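Local coordinates for carbonic anhydrase (Trichomonas vaginalis, PDB 6Y04), which probably catalyses the reversible hydration of carbon dioxide to hydrogencarbonate and a proton, with one zinc ion bound in each subunit, at residues T40-F45 with M94-C99; L166-H169 with K174-T177. All coordinates share one frame; numbering follows the deposited sequence.

Contact 1: residues T40-F45 with M94-C99; sequences TRLVNF and MGHECC. With ZN (zinc ion), chain C.
Leu42 and His96 mark the nearest approach of the two backbones, whose CA atoms stay 9.2 Å apart, so that the contact is made by side chains, one of which reaches a backbone carbonyl. This is the zinc site of a beta-class carbonic anhydrase: 94-96 is the end of a central strand and 97-99 the loop after it, while 40-45 belongs to the loop that follows strand 32-36. Zinc takes His96 NE2 at 2.0 Å, Cys99 SG at 2.3 Å and a water oxygen at 2.0 Å, and Cys37 SG completes the set. A water in the fourth place is what defines the open form of such sites.

The His96 imidazole illustrates how a metal ligand is fixed from several directions. Its chi1 of 70° sets CG between the backbone N and the carbonyl carbon, and the ring is flanked on opposite faces: Leu42 CD1 lies over one, 4.2 Å from CD2 of His96, and Cys99 CB stands 3.5 Å above the other, displaced toward the rim. ND1 adds a weak bond to Glu97 O.

Arg41 crosses the imidazole almost perpendicularly, the planes 86° apart. A bend at chi3 (-64°) brings its guanidinium to Asp39, the main partner through a salt bridge consistent with the Asp-Arg dyad of this family, and leaves NH2 facing Cys98 O. The second subunit reaches the same loop, where its Arg54 binds the carbonyl oxygen of Arg41. Toward residues 94-99, Arg41 NH2 makes one weak, in-plane hydrogen bond of 3.4 Å to Cys98 O.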
loop_
_atom_site.group_PDB
_atom_site.type_symbol
_atom_site.label_atom_id
_atom_site.label_comp_id
_atom_site.label_asym_id
_atom_site.label_seq_id
_atom_site.Cartn_x
_atom_site.Cartn_y
_atom_site.Cartn_z
ATOM N N THR A 40 -0.248 -10.625 4.613
ATOM C CA THR A 40 0.928 -10.873 5.438
ATOM C C THR A 40 1.956 -11.750 4.715
ATOM O O THR A 40 3.149 -11.636 4.978
ATOM C CB THR A 40 0.544 -11.477 6.796
ATOM O OG1 THR A 40 1.692 -11.313 7.629
ATOM C CG2 THR A 40 0.145 -12.937 6.732
ATOM N N ARG A 41 1.483 -12.604 3.797
ATOM C CA ARG A 41 2.300 -13.631 3.166
ATOM C C ARG A 41 3.150 -13.053 2.031
ATOM O O ARG A 41 4.081 -13.716 1.567
ATOM C CB ARG A 41 1.410 -14.773 2.660
ATOM C CG ARG A 41 0.846 -15.649 3.772
ATOM C CD ARG A 41 -0.235 -16.606 3.310
ATOM N NE ARG A 41 -1.389 -15.859 2.847
ATOM C CZ ARG A 41 -2.529 -16.396 2.435
ATOM N NH1 ARG A 41 -2.674 -17.712 2.434
ATOM N NH2 ARG A 41 -3.516 -15.614 2.024
ATOM N N LEU A 42 2.810 -11.831 1.579
ATOM C CA LEU A 42 3.501 -11.214 0.456
ATOM C C LEU A 42 4.644 -10.328 0.945
ATOM O O LEU A 42 5.499 -9.945 0.150
ATOM C CB LEU A 42 2.508 -10.433 -0.406
ATOM C CG LEU A 42 1.343 -11.246 -0.972
ATOM C CD1 LEU A 42 0.386 -10.353 -1.760
ATOM C CD2 LEU A 42 1.843 -12.396 -1.830
ATOM N N VAL A 43 4.671 -10.040 2.253
ATOM C CA VAL A 43 5.701 -9.212 2.868
ATOM C C VAL A 43 7.038 -9.950 2.826
ATOM O O VAL A 43 7.146 -11.063 3.334
ATOM C CB VAL A 43 5.320 -8.836 4.317
ATOM C CG1 VAL A 43 6.426 -8.066 5.037
ATOM C CG2 VAL A 43 3.993 -8.094 4.383
ATOM N N ASN A 44 8.052 -9.311 2.236
ATOM C CA ASN A 44 9.367 -9.901 2.028
ATOM C C ASN A 44 9.245 -11.178 1.208
ATOM O O ASN A 44 9.865 -12.193 1.527
ATOM C CB ASN A 44 10.124 -10.163 3.333
ATOM C CG ASN A 44 10.659 -8.898 3.965
ATOM O OD1 ASN A 44 10.961 -7.918 3.279
ATOM N ND2 ASN A 44 10.790 -8.918 5.278
ATOM N N PHE A 45 8.446 -11.107 0.142
ATOM C CA PHE A 45 8.141 -12.288 -0.641
ATOM C C PHE A 45 7.829 -11.898 -2.080
ATOM O O PHE A 45 8.519 -12.323 -3.000
ATOM C CB PHE A 45 6.989 -13.059 0.005
ATOM C CG PHE A 45 6.753 -14.422 -0.586
ATOM C CD1 PHE A 45 7.687 -15.437 -0.417
ATOM C CD2 PHE A 45 5.603 -14.687 -1.311
ATOM C CE1 PHE A 45 7.471 -16.697 -0.954
ATOM C CE2 PHE A 45 5.387 -15.948 -1.848
ATOM C CZ PHE A 45 6.318 -16.951 -1.669
ATOM N N MET A 94 -1.074 -6.651 -9.309
ATOM C CA MET A 94 -0.804 -8.038 -8.963
ATOM C C MET A 94 -1.686 -8.486 -7.797
ATOM O O MET A 94 -1.418 -8.155 -6.638
ATOM C CB MET A 94 0.672 -8.231 -8.615
ATOM C CG MET A 94 1.000 -9.649 -8.221
ATOM S SD MET A 94 2.757 -9.982 -8.233
ATOM C CE MET A 94 3.279 -8.996 -6.832
ATOM N N GLY A 95 -2.730 -9.254 -8.136
ATOM C CA GLY A 95 -3.604 -9.874 -7.157
ATOM C C GLY A 95 -3.071 -11.237 -6.733
ATOM O O GLY A 95 -2.022 -11.672 -7.201
ATOM N N HIS A 96 -3.796 -11.911 -5.839
ATOM C CA HIS A 96 -3.335 -13.199 -5.353
ATOM C C HIS A 96 -4.517 -14.110 -5.046
ATOM O O HIS A 96 -5.596 -13.640 -4.694
ATOM C CB HIS A 96 -2.408 -13.023 -4.145
ATOM C CG HIS A 96 -3.107 -12.559 -2.908
ATOM N ND1 HIS A 96 -3.355 -13.406 -1.848
ATOM C CD2 HIS A 96 -3.620 -11.355 -2.559
ATOM C CE1 HIS A 96 -3.979 -12.747 -0.897
ATOM N NE2 HIS A 96 -4.161 -11.489 -1.307
ATOM N N GLU A 97 -4.265 -15.418 -5.184
ATOM C CA GLU A 97 -5.205 -16.476 -4.846
ATOM C C GLU A 97 -5.381 -16.492 -3.331
ATOM O O GLU A 97 -4.458 -16.137 -2.603
ATOM C CB GLU A 97 -4.678 -17.821 -5.357
ATOM C CG GLU A 97 -3.919 -17.707 -6.676
ATOM C CD GLU A 97 -3.609 -18.991 -7.428
ATOM O OE1 GLU A 97 -4.398 -19.954 -7.303
ATOM O OE2 GLU A 97 -2.580 -19.020 -8.150
ATOM N N CYS A 98 -6.573 -16.891 -2.870
ATOM C CA CYS A 98 -6.897 -16.994 -1.451
ATOM C C CYS A 98 -6.874 -15.605 -0.808
ATOM O O CYS A 98 -6.425 -15.463 0.328
ATOM C CB CYS A 98 -5.932 -17.917 -0.704
ATOM S SG CYS A 98 -5.713 -19.570 -1.424
ATOM N N CYS A 99 -7.358 -14.581 -1.533
ATOM C CA CYS A 99 -7.342 -13.216 -1.033
ATOM C C CYS A 99 -8.443 -13.104 0.021
ATOM O O CYS A 99 -9.502 -13.714 -0.140
ATOM C CB CYS A 99 -7.584 -12.200 -2.149
ATOM S SG CYS A 99 -7.371 -10.473 -1.628
HETATM ZN ZN ZN C . -5.420 -10.178 -0.371
HETATM O O HOH W 1 -5.923 -10.561 1.524
#

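Contact 2: residues L166-H169 with K174-T177; sequences LLIH and KVTT
Leu167 and Thr176 form the hydrogen-bonded pair of an antiparallel beta hairpin, in which strand 163-168 returns as strand 175-179, an outermost strand of the sheet within this chain. The axes of 166-168 and 175-177 run 160° apart in direction.

Backbone bonds set the register. Leu167 N gives to Thr176 O at 2.9 Å, Thr176 N answers to Leu167 O at 2.8 Å, and His169 N reaches Lys174 O, also at 2.9 Å, near the turn. Two of these oxygens receive a CA-H...O contact as well: Val175 CA lies 3.1 Å from Leu167 O, and Ile168 CA approaches Lys174 O. Past the sheet edge, Asn11 of the second subunit accepts a bond from Val175 N, and Leu4 of that subunit packs on Leu166 and Thr177.

Apolar contacts collect on the face carrying Leu166, Ile168 and Val175. Val175 serves both leucine and isoleucine by dividing its branches: CG1, anti to the backbone N (chi1 178°), goes to Leu166 CB, while CG2 meets Ile168 CG1 at 3.9 Å. The side chains of Leu166 and Thr177 cross obliquely, CD2 of Leu166 lying 3.9 Å from OG1 of Thr177.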
loop_
_atom_site.group_PDB
_atom_site.type_symbol
_atom_site.label_atom_id
_atom_site.label_comp_id
_atom_site.label_asym_id
_atom_site.label_seq_id
_atom_site.Cartn_x
_atom_site.Cartn_y
_atom_site.Cartn_z
ATOM N N LEU A 166 -1.255 -9.281 -13.050
ATOM C CA LEU A 166 -0.568 -10.488 -12.625
ATOM C C LEU A 166 -1.333 -11.125 -11.471
ATOM O O LEU A 166 -2.052 -10.452 -10.732
ATOM C CB LEU A 166 0.856 -10.141 -12.186
ATOM C CG LEU A 166 1.719 -9.418 -13.220
ATOM C CD1 LEU A 166 3.099 -9.125 -12.654
ATOM C CD2 LEU A 166 1.837 -10.216 -14.509
ATOM N N LEU A 167 -1.122 -12.431 -11.322
ATOM C CA LEU A 167 -1.631 -13.182 -10.192
ATOM C C LEU A 167 -0.457 -13.918 -9.554
ATOM O O LEU A 167 0.318 -14.582 -10.244
ATOM C CB LEU A 167 -2.720 -14.139 -10.691
ATOM C CG LEU A 167 -3.239 -15.153 -9.669
ATOM C CD1 LEU A 167 -4.307 -14.536 -8.778
ATOM C CD2 LEU A 167 -3.795 -16.389 -10.369
ATOM N N ILE A 168 -0.311 -13.740 -8.234
ATOM C CA ILE A 168 0.701 -14.459 -7.479
ATOM C C ILE A 168 -0.003 -15.417 -6.521
ATOM O O ILE A 168 -1.068 -15.106 -5.985
ATOM C CB ILE A 168 1.687 -13.504 -6.761
ATOM C CG1 ILE A 168 2.818 -14.267 -6.067
ATOM C CG2 ILE A 168 0.972 -12.562 -5.802
ATOM C CD1 ILE A 168 3.957 -13.405 -5.572
ATOM N N HIS A 169 0.609 -16.592 -6.337
ATOM C CA HIS A 169 0.165 -17.540 -5.332
ATOM C C HIS A 169 0.873 -17.257 -4.010
ATOM O O HIS A 169 2.101 -17.283 -3.935
ATOM C CB HIS A 169 0.362 -18.986 -5.808
ATOM C CG HIS A 169 -0.345 -19.956 -4.922
ATOM N ND1 HIS A 169 0.014 -20.145 -3.592
ATOM C CD2 HIS A 169 -1.404 -20.764 -5.144
ATOM C CE1 HIS A 169 -0.791 -21.026 -3.039
ATOM N NE2 HIS A 169 -1.661 -21.426 -3.974
ATOM N N LYS A 174 4.293 -18.510 -7.195
ATOM C CA LYS A 174 4.150 -18.610 -8.639
ATOM C C LYS A 174 3.343 -17.422 -9.162
ATOM O O LYS A 174 2.250 -17.140 -8.672
ATOM C CB LYS A 174 3.500 -19.946 -9.019
ATOM C CG LYS A 174 3.284 -20.170 -10.510
ATOM C CD LYS A 174 2.710 -21.535 -10.821
ATOM C CE LYS A 174 1.892 -21.523 -12.093
ATOM N NZ LYS A 174 1.150 -22.795 -12.259
ATOM N N VAL A 175 3.897 -16.736 -10.164
ATOM C CA VAL A 175 3.241 -15.596 -10.784
ATOM C C VAL A 175 2.758 -16.018 -12.170
ATOM O O VAL A 175 3.502 -16.638 -12.928
ATOM C CB VAL A 175 4.186 -14.376 -10.856
ATOM C CG1 VAL A 175 3.537 -13.178 -11.541
ATOM C CG2 VAL A 175 4.726 -13.986 -9.486
ATOM N N THR A 176 1.495 -15.713 -12.478
ATOM C CA THR A 176 0.963 -15.965 -13.808
ATOM C C THR A 176 0.423 -14.654 -14.387
ATOM O O THR A 176 -0.287 -13.922 -13.704
ATOM C CB THR A 176 -0.051 -17.123 -13.827
ATOM O OG1 THR A 176 -1.373 -16.631 -14.051
ATOM C CG2 THR A 176 -0.038 -18.000 -12.596
ATOM N N THR A 177 0.757 -14.384 -15.655
ATOM C CA THR A 177 0.291 -13.216 -16.383
ATOM C C THR A 177 -1.204 -13.351 -16.660
ATOM O O THR A 177 -1.666 -14.393 -17.114
ATOM C CB THR A 177 1.113 -13.041 -17.666
ATOM O OG1 THR A 177 2.468 -12.898 -17.242
ATOM C CG2 THR A 177 0.725 -11.845 -18.505
#

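How the contacts relate
From the N terminus the chain runs through strand 32-36 into the loop holding 40-45, and contact 1 closes only after 48 further residues, which include strand 57-61 and helix 74-85, when 94-99 arrives. Contact 2 opens later, beyond the helices that follow 94-99, and closes a short turn of four residues. The two thus stand in series, neither enclosing nor crossing the other. They join laterally, since strands 90-96 and 163-168 are parallel neighbours: Gly95 N and O probably bond to Leu166 O and Ile168 N, each at 2.9 Å. The strand end and loop that carry His96 and Cys99 are thereby tied to the hairpin of strands 163-168 and 175-179, and both contacts touch the second subunit.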